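Local structure of oxidoreductase protein (Agrobacterium radiobacter, 5UI9) at residues A9-G14 and D69-A74; I32-D37 and I52-G57. The protein binds NAD in a Rossmann domain and probably catalyses an NAD-dependent oxidation or reduction as a member of the GFO/IDH/MocA family. One frame throughout, in Å; residues are numbered along the deposited sequence.

Contact 1 of 2, residues A9-G14 and D69-A74; sequences ALIGCG and DFVDIA. With NAD (nicotinamide-adenine-dinucleotide), chain C.
Ala9 opens a parallel ladder with strand 70-73, the pairing of the first and fourth strands of the Rossmann sheet. Its N donates to Phe70 O at 3.0 Å and its O accepts from Asp72 N at 2.8 Å, so both polar backbone atoms face the partner strand. The two strand axes approach to 4.6 Å with 24° between them, the usual twist of a parallel pair.

Leu10 turns to the other face, beside Asp72 and pointing the same way; its CD1 comes to 3.5 Å from Asp72 OD2. Gln20 NE2 and Trp24 NE1 of helix 17-26 both donate to this buried oxygen, which would help to offset a negative charge.

Ile11 resumes the ladder through Asp72 O to its N and through its O to Ala74 N. Its CG1 lies anti to the carbonyl carbon (chi1 -56°), which sends the branch across Val71: CD1 of Ile11 lies a tight 3.4 Å from CG2 of Val71, while CG2 of Ile11 meets the adenine of NAD. Leu62, Phe63 and Leu83 from helices 59-65 and 80-89 cover this face.

Gly12, with phi 108°, passes close to Ala74, and its CA lies 3.4 Å from NAD O4B. Cys13 centres an inverse gamma turn. Gly14, second glycine of a probable GxGxxA dinucleotide-binding motif, brings its CA to the adenosine-side 5' ester oxygen O5B. A water with a weak bond from Gly14 N sits between Ala74 and the cofactor, 2.8 Å from Ala74 O and 2.7 Å from the NAD phosphate oxygen O2N.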
# COMPACT_ATOMS: atom_id res chain seq x y z
N ALA A 9 -7.66 -26.26 31.28
CA ALA A 9 -8.92 -26.75 30.72
C ALA A 9 -9.14 -25.98 29.44
O ALA A 9 -9.06 -24.76 29.45
CB ALA A 9 -10.06 -26.52 31.68
N LEU A 10 -9.43 -26.68 28.34
CA LEU A 10 -9.71 -26.03 27.06
C LEU A 10 -11.21 -26.10 26.80
O LEU A 10 -11.82 -27.15 26.92
CB LEU A 10 -8.90 -26.66 25.93
CG LEU A 10 -9.12 -26.03 24.54
CD1 LEU A 10 -7.82 -25.91 23.76
CD2 LEU A 10 -10.15 -26.81 23.72
N ILE A 11 -11.80 -24.95 26.45
CA ILE A 11 -13.23 -24.84 26.15
C ILE A 11 -13.38 -24.42 24.69
O ILE A 11 -12.93 -23.34 24.30
CB ILE A 11 -13.91 -23.78 27.05
CG1 ILE A 11 -13.68 -24.10 28.53
CG2 ILE A 11 -15.40 -23.68 26.73
CD1 ILE A 11 -14.04 -22.95 29.45
N GLY A 12 -14.01 -25.29 23.89
CA GLY A 12 -14.22 -25.07 22.46
C GLY A 12 -13.32 -26.01 21.69
O GLY A 12 -12.25 -25.61 21.27
N CYS A 13 -13.77 -27.25 21.51
CA CYS A 13 -12.97 -28.30 20.86
C CYS A 13 -13.19 -28.33 19.35
O CYS A 13 -13.48 -29.38 18.77
CB CYS A 13 -13.30 -29.66 21.49
SG CYS A 13 -12.83 -29.80 23.22
N GLY A 14 -13.02 -27.17 18.71
CA GLY A 14 -13.37 -27.01 17.30
C GLY A 14 -12.21 -27.22 16.36
O GLY A 14 -11.23 -27.88 16.69
N ASP A 69 -5.49 -24.92 36.69
CA ASP A 69 -4.80 -23.65 36.97
C ASP A 69 -5.09 -22.55 35.94
O ASP A 69 -4.91 -21.36 36.23
CB ASP A 69 -3.29 -23.88 37.05
CG ASP A 69 -2.92 -24.95 38.05
OD1 ASP A 69 -3.33 -24.82 39.22
OD2 ASP A 69 -2.24 -25.92 37.67
N PHE A 70 -5.49 -22.93 34.73
CA PHE A 70 -5.88 -21.94 33.73
C PHE A 70 -6.90 -22.49 32.76
O PHE A 70 -7.12 -23.70 32.67
CB PHE A 70 -4.65 -21.41 32.99
CG PHE A 70 -3.99 -22.43 32.10
CD1 PHE A 70 -2.99 -23.25 32.60
CD2 PHE A 70 -4.35 -22.54 30.76
CE1 PHE A 70 -2.37 -24.19 31.78
CE2 PHE A 70 -3.73 -23.47 29.93
CZ PHE A 70 -2.74 -24.29 30.44
N VAL A 71 -7.51 -21.57 32.02
CA VAL A 71 -8.51 -21.91 31.03
C VAL A 71 -8.08 -21.36 29.66
O VAL A 71 -7.59 -20.24 29.57
CB VAL A 71 -9.93 -21.45 31.47
CG1 VAL A 71 -10.06 -19.93 31.54
CG2 VAL A 71 -10.98 -22.04 30.55
N ASP A 72 -8.24 -22.19 28.63
CA ASP A 72 -7.96 -21.83 27.24
C ASP A 72 -9.29 -21.81 26.48
O ASP A 72 -9.87 -22.86 26.18
CB ASP A 72 -6.97 -22.83 26.63
CG ASP A 72 -6.32 -22.31 25.33
OD1 ASP A 72 -6.36 -21.09 25.05
OD2 ASP A 72 -5.76 -23.15 24.60
N ILE A 73 -9.77 -20.61 26.16
CA ILE A 73 -11.05 -20.44 25.49
C ILE A 73 -10.82 -20.36 23.98
O ILE A 73 -10.31 -19.35 23.47
CB ILE A 73 -11.78 -19.18 26.02
CG1 ILE A 73 -12.05 -19.33 27.53
CG2 ILE A 73 -13.08 -18.95 25.28
CD1 ILE A 73 -12.17 -18.02 28.28
N ALA A 74 -11.17 -21.45 23.28
CA ALA A 74 -11.05 -21.54 21.82
C ALA A 74 -12.41 -21.62 21.11
O ALA A 74 -12.50 -22.16 19.99
CB ALA A 74 -10.19 -22.74 21.46
PA NAD C . -15.34 -23.87 15.41
O1A NAD C . -16.80 -23.52 15.23
O2A NAD C . -14.70 -24.91 14.53
O5B NAD C . -15.12 -24.31 16.94
C5B NAD C . -15.82 -23.72 18.02
C4B NAD C . -16.19 -24.85 18.98
O4B NAD C . -16.62 -24.28 20.21
C3B NAD C . -17.33 -25.71 18.47
O3B NAD C . -16.96 -27.09 18.55
C2B NAD C . -18.52 -25.38 19.37
O2B NAD C . -19.34 -26.52 19.61
C1B NAD C . -17.84 -24.89 20.63
N9A NAD C . -18.56 -23.90 21.47
C8A NAD C . -19.12 -22.75 21.08
N7A NAD C . -19.65 -22.10 22.15
C5A NAD C . -19.41 -22.84 23.25
C6A NAD C . -19.68 -22.75 24.70
N6A NAD C . -20.35 -21.70 25.23
N1A NAD C . -19.24 -23.75 25.50
C2A NAD C . -18.57 -24.82 25.01
N3A NAD C . -18.29 -24.96 23.70
C4A NAD C . -18.67 -24.02 22.79
O3 NAD C . -14.49 -22.51 15.35
PN NAD C . -12.93 -22.45 14.95
O1N NAD C . -12.78 -22.40 13.45
O2N NAD C . -12.17 -23.49 15.73
O5D NAD C . -12.60 -20.98 15.51
C5D NAD C . -12.72 -20.71 16.90
C4D NAD C . -12.03 -19.39 17.18
O4D NAD C . -10.65 -19.51 16.82
C3D NAD C . -12.62 -18.25 16.36
O3D NAD C . -12.86 -17.12 17.21
C2D NAD C . -11.56 -17.94 15.31
O2D NAD C . -11.48 -16.55 14.99
C1D NAD C . -10.27 -18.43 15.98
N1N NAD C . -9.19 -18.83 15.06
C2N NAD C . -7.96 -18.38 15.33
C3N NAD C . -6.86 -18.69 14.55
C7N NAD C . -5.52 -18.14 14.93
O7N NAD C . -5.25 -17.99 16.13
N7N NAD C . -4.63 -17.81 13.99
C4N NAD C . -7.05 -19.51 13.44
C5N NAD C . -8.34 -19.99 13.16
C6N NAD C . -9.40 -19.64 13.99
O HOH W 1 -11.89 -24.35 18.30

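Contact 2 of 2, residues I32-D37 and I52-G57. With NAD (nicotinamide-adenine-dinucleotide), chain C.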
# COMPACT_ATOMS: atom_id res chain seq x y z
N ILE A 32 -3.04 -30.12 29.24
CA ILE A 32 -4.50 -30.04 29.36
C ILE A 32 -5.06 -31.23 30.15
O ILE A 32 -4.85 -32.39 29.77
CB ILE A 32 -5.17 -29.98 27.96
CG1 ILE A 32 -4.67 -28.75 27.18
CG2 ILE A 32 -6.69 -29.99 28.07
CD1 ILE A 32 -4.95 -27.40 27.82
N ALA A 33 -5.76 -30.93 31.25
CA ALA A 33 -6.37 -31.94 32.12
C ALA A 33 -7.87 -32.12 31.89
O ALA A 33 -8.44 -33.11 32.36
CB ALA A 33 -6.12 -31.58 33.58
N ALA A 34 -8.51 -31.18 31.20
CA ALA A 34 -9.95 -31.22 30.97
C ALA A 34 -10.33 -30.47 29.69
O ALA A 34 -9.66 -29.51 29.31
CB ALA A 34 -10.68 -30.63 32.16
N ILE A 35 -11.38 -30.94 29.02
CA ILE A 35 -11.91 -30.27 27.84
C ILE A 35 -13.43 -30.12 27.94
O ILE A 35 -14.10 -30.84 28.69
CB ILE A 35 -11.51 -30.96 26.52
CG1 ILE A 35 -11.89 -32.45 26.50
CG2 ILE A 35 -10.01 -30.81 26.27
CD1 ILE A 35 -11.86 -33.06 25.12
N CYS A 36 -13.95 -29.15 27.18
CA CYS A 36 -15.36 -28.80 27.21
C CYS A 36 -15.84 -28.41 25.81
O CYS A 36 -15.15 -27.67 25.10
CB CYS A 36 -15.58 -27.63 28.18
SG CYS A 36 -17.28 -27.00 28.22
N ASP A 37 -16.99 -28.94 25.42
CA ASP A 37 -17.68 -28.54 24.19
C ASP A 37 -19.16 -28.89 24.27
O ASP A 37 -19.53 -29.94 24.80
CB ASP A 37 -17.04 -29.22 22.97
CG ASP A 37 -17.30 -28.47 21.68
OD1 ASP A 37 -18.48 -28.34 21.27
OD2 ASP A 37 -16.33 -28.00 21.07
N ILE A 52 -7.89 -37.32 26.78
CA ILE A 52 -8.38 -36.50 27.89
C ILE A 52 -9.59 -37.21 28.53
O ILE A 52 -10.61 -37.43 27.88
CB ILE A 52 -8.78 -35.07 27.43
CG1 ILE A 52 -7.72 -34.44 26.50
CG2 ILE A 52 -9.01 -34.17 28.64
CD1 ILE A 52 -6.38 -34.09 27.15
N GLU A 53 -9.45 -37.58 29.81
CA GLU A 53 -10.50 -38.32 30.54
C GLU A 53 -11.65 -37.40 30.94
O GLU A 53 -12.81 -37.75 30.76
CB GLU A 53 -9.92 -39.01 31.79
N ARG A 54 -11.32 -36.23 31.49
CA ARG A 54 -12.32 -35.27 31.97
C ARG A 54 -12.93 -34.48 30.81
O ARG A 54 -12.25 -33.70 30.15
CB ARG A 54 -11.68 -34.30 32.97
CG ARG A 54 -11.14 -34.98 34.23
CD ARG A 54 -10.62 -33.95 35.23
NE ARG A 54 -11.69 -33.04 35.67
CZ ARG A 54 -11.52 -31.87 36.27
NH1 ARG A 54 -10.30 -31.40 36.56
NH2 ARG A 54 -12.59 -31.14 36.61
N ARG A 55 -14.22 -34.70 30.57
CA ARG A 55 -14.91 -34.15 29.42
C ARG A 55 -16.24 -33.57 29.86
O ARG A 55 -17.04 -34.27 30.48
CB ARG A 55 -15.15 -35.25 28.39
CG ARG A 55 -13.87 -35.90 27.89
CD ARG A 55 -14.13 -36.94 26.82
NE ARG A 55 -12.96 -37.78 26.57
CZ ARG A 55 -12.87 -38.74 25.65
NH1 ARG A 55 -13.90 -39.01 24.84
NH2 ARG A 55 -11.74 -39.43 25.53
N TYR A 56 -16.47 -32.30 29.53
CA TYR A 56 -17.65 -31.56 29.98
C TYR A 56 -18.52 -31.08 28.83
O TYR A 56 -18.01 -30.59 27.82
CB TYR A 56 -17.20 -30.38 30.85
CG TYR A 56 -16.66 -30.83 32.18
CD1 TYR A 56 -15.32 -31.20 32.32
CD2 TYR A 56 -17.49 -30.93 33.30
CE1 TYR A 56 -14.81 -31.62 33.54
CE2 TYR A 56 -16.99 -31.36 34.53
CZ TYR A 56 -15.65 -31.71 34.64
OH TYR A 56 -15.13 -32.14 35.84
N GLY A 57 -19.83 -31.22 28.99
CA GLY A 57 -20.81 -30.70 28.05
C GLY A 57 -21.11 -29.21 28.20
O GLY A 57 -21.73 -28.62 27.32
PA NAD C . -15.34 -23.87 15.41
O1A NAD C . -16.80 -23.52 15.23
O2A NAD C . -14.70 -24.91 14.53
O5B NAD C . -15.12 -24.31 16.94
C5B NAD C . -15.82 -23.72 18.02
C4B NAD C . -16.19 -24.85 18.98
O4B NAD C . -16.62 -24.28 20.21
C3B NAD C . -17.33 -25.71 18.47
O3B NAD C . -16.96 -27.09 18.55
C2B NAD C . -18.52 -25.38 19.37
O2B NAD C . -19.34 -26.52 19.61
C1B NAD C . -17.84 -24.89 20.63
N9A NAD C . -18.56 -23.90 21.47
C8A NAD C . -19.12 -22.75 21.08
N7A NAD C . -19.65 -22.10 22.15
C5A NAD C . -19.41 -22.84 23.25
C6A NAD C . -19.68 -22.75 24.70
N6A NAD C . -20.35 -21.70 25.23
N1A NAD C . -19.24 -23.75 25.50
C2A NAD C . -18.57 -24.82 25.01
N3A NAD C . -18.29 -24.96 23.70
C4A NAD C . -18.67 -24.02 22.79
O3 NAD C . -14.49 -22.51 15.35
PN NAD C . -12.93 -22.45 14.95
O1N NAD C . -12.78 -22.40 13.45
O2N NAD C . -12.17 -23.49 15.73
O5D NAD C . -12.60 -20.98 15.51
C5D NAD C . -12.72 -20.71 16.90
C4D NAD C . -12.03 -19.39 17.18
O4D NAD C . -10.65 -19.51 16.82
C3D NAD C . -12.62 -18.25 16.36
O3D NAD C . -12.86 -17.12 17.21
C2D NAD C . -11.56 -17.94 15.31
O2D NAD C . -11.48 -16.55 14.99
C1D NAD C . -10.27 -18.43 15.98
N1N NAD C . -9.19 -18.83 15.06
C2N NAD C . -7.96 -18.38 15.33
C3N NAD C . -6.86 -18.69 14.55
C7N NAD C . -5.52 -18.14 14.93
O7N NAD C . -5.25 -17.99 16.13
N7N NAD C . -4.63 -17.81 13.99
C4N NAD C . -7.05 -19.51 13.44
C5N NAD C . -8.34 -19.99 13.16
C6N NAD C . -9.40 -19.64 13.99
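Ile35 and Ile52 bury the most surface here, and they meet at an angle on one face of the parallel pair formed by strands 30-36 and 54-56, part of a beta-alpha-beta unit of the Rossmann fold. CG2 of Ile52 lies 4.0 Å from CG1 of Ile35 and also packs on CA of Ala34. The other branch of Ile52 runs back along the strand, bringing CD1 to 3.5 Å from Ile32 O. Ile35 holds CG1 between its backbone N and carbonyl carbon (chi1 55°), which directs this branch over Arg54 O and toward Ile52. Its backbone is gripped at both polar atoms: N donates to Arg54 O, and O accepts from Tyr56 N at 2.9 Å, the donor lying in the carbonyl plane.

Tyr56 is the third large contributor, on the face shared with Ala34 and Cys36. Its CB packs against CB of Cys36 at 4.2 Å, and Ile35 O sits at the ring edge. The Arg54 chain bends at chi3 (61°); Ala34 CB lies over one face of its guanidinium, offset toward the rim, and NH2 reaches Tyr56 OH in plane at 2.8 Å. The hydroxyl is held chiefly by Asp65 OD2, of helix 59-65.

At the far end Asp37 N approaches Tyr56 O close to the C=O axis, at 3.1 Å, though the N-H itself is bent to 157°. The Asp37 carboxylate then receives both adenosine ribose hydroxyls of NAD, O2B on OD1 at 2.6 Å and O3B on OD2, an acidic residue just after the second strand, consistent with selection of NAD over NADP.

Strand 54-56 is the sheet's outermost strand on this side. Met21 of helix 17-26 and Leu43 of helix 40-50 touch the Ile35 face, whereas Leu62 of helix 59-65 touches Ala34, Cys36 and Tyr56.

In the fold
Contacts 1 and 2 account for four neighbouring strands of one parallel sheet, in the order 54-56, 30-36, 6-11, 70-73, and contact 2 is nested in the loop that contact 1 closes. Their centres lie 9 Å apart. Strands 6-11 and 30-36 join them: Gly12 N lies 2.9 Å from Cys36 O, and Cys13 N lies 2.7 Å from Asp37 OD2, both probable hydrogen bonds. The second would tie the glycine-rich turn to the carboxylate that holds the ribose, so 9-14 and 32-37 together frame the adenosine half of NAD. The bound dihydroxymethylpropanoic acid (8A1) is farther off, about 11 Å from the side chain of Ala74.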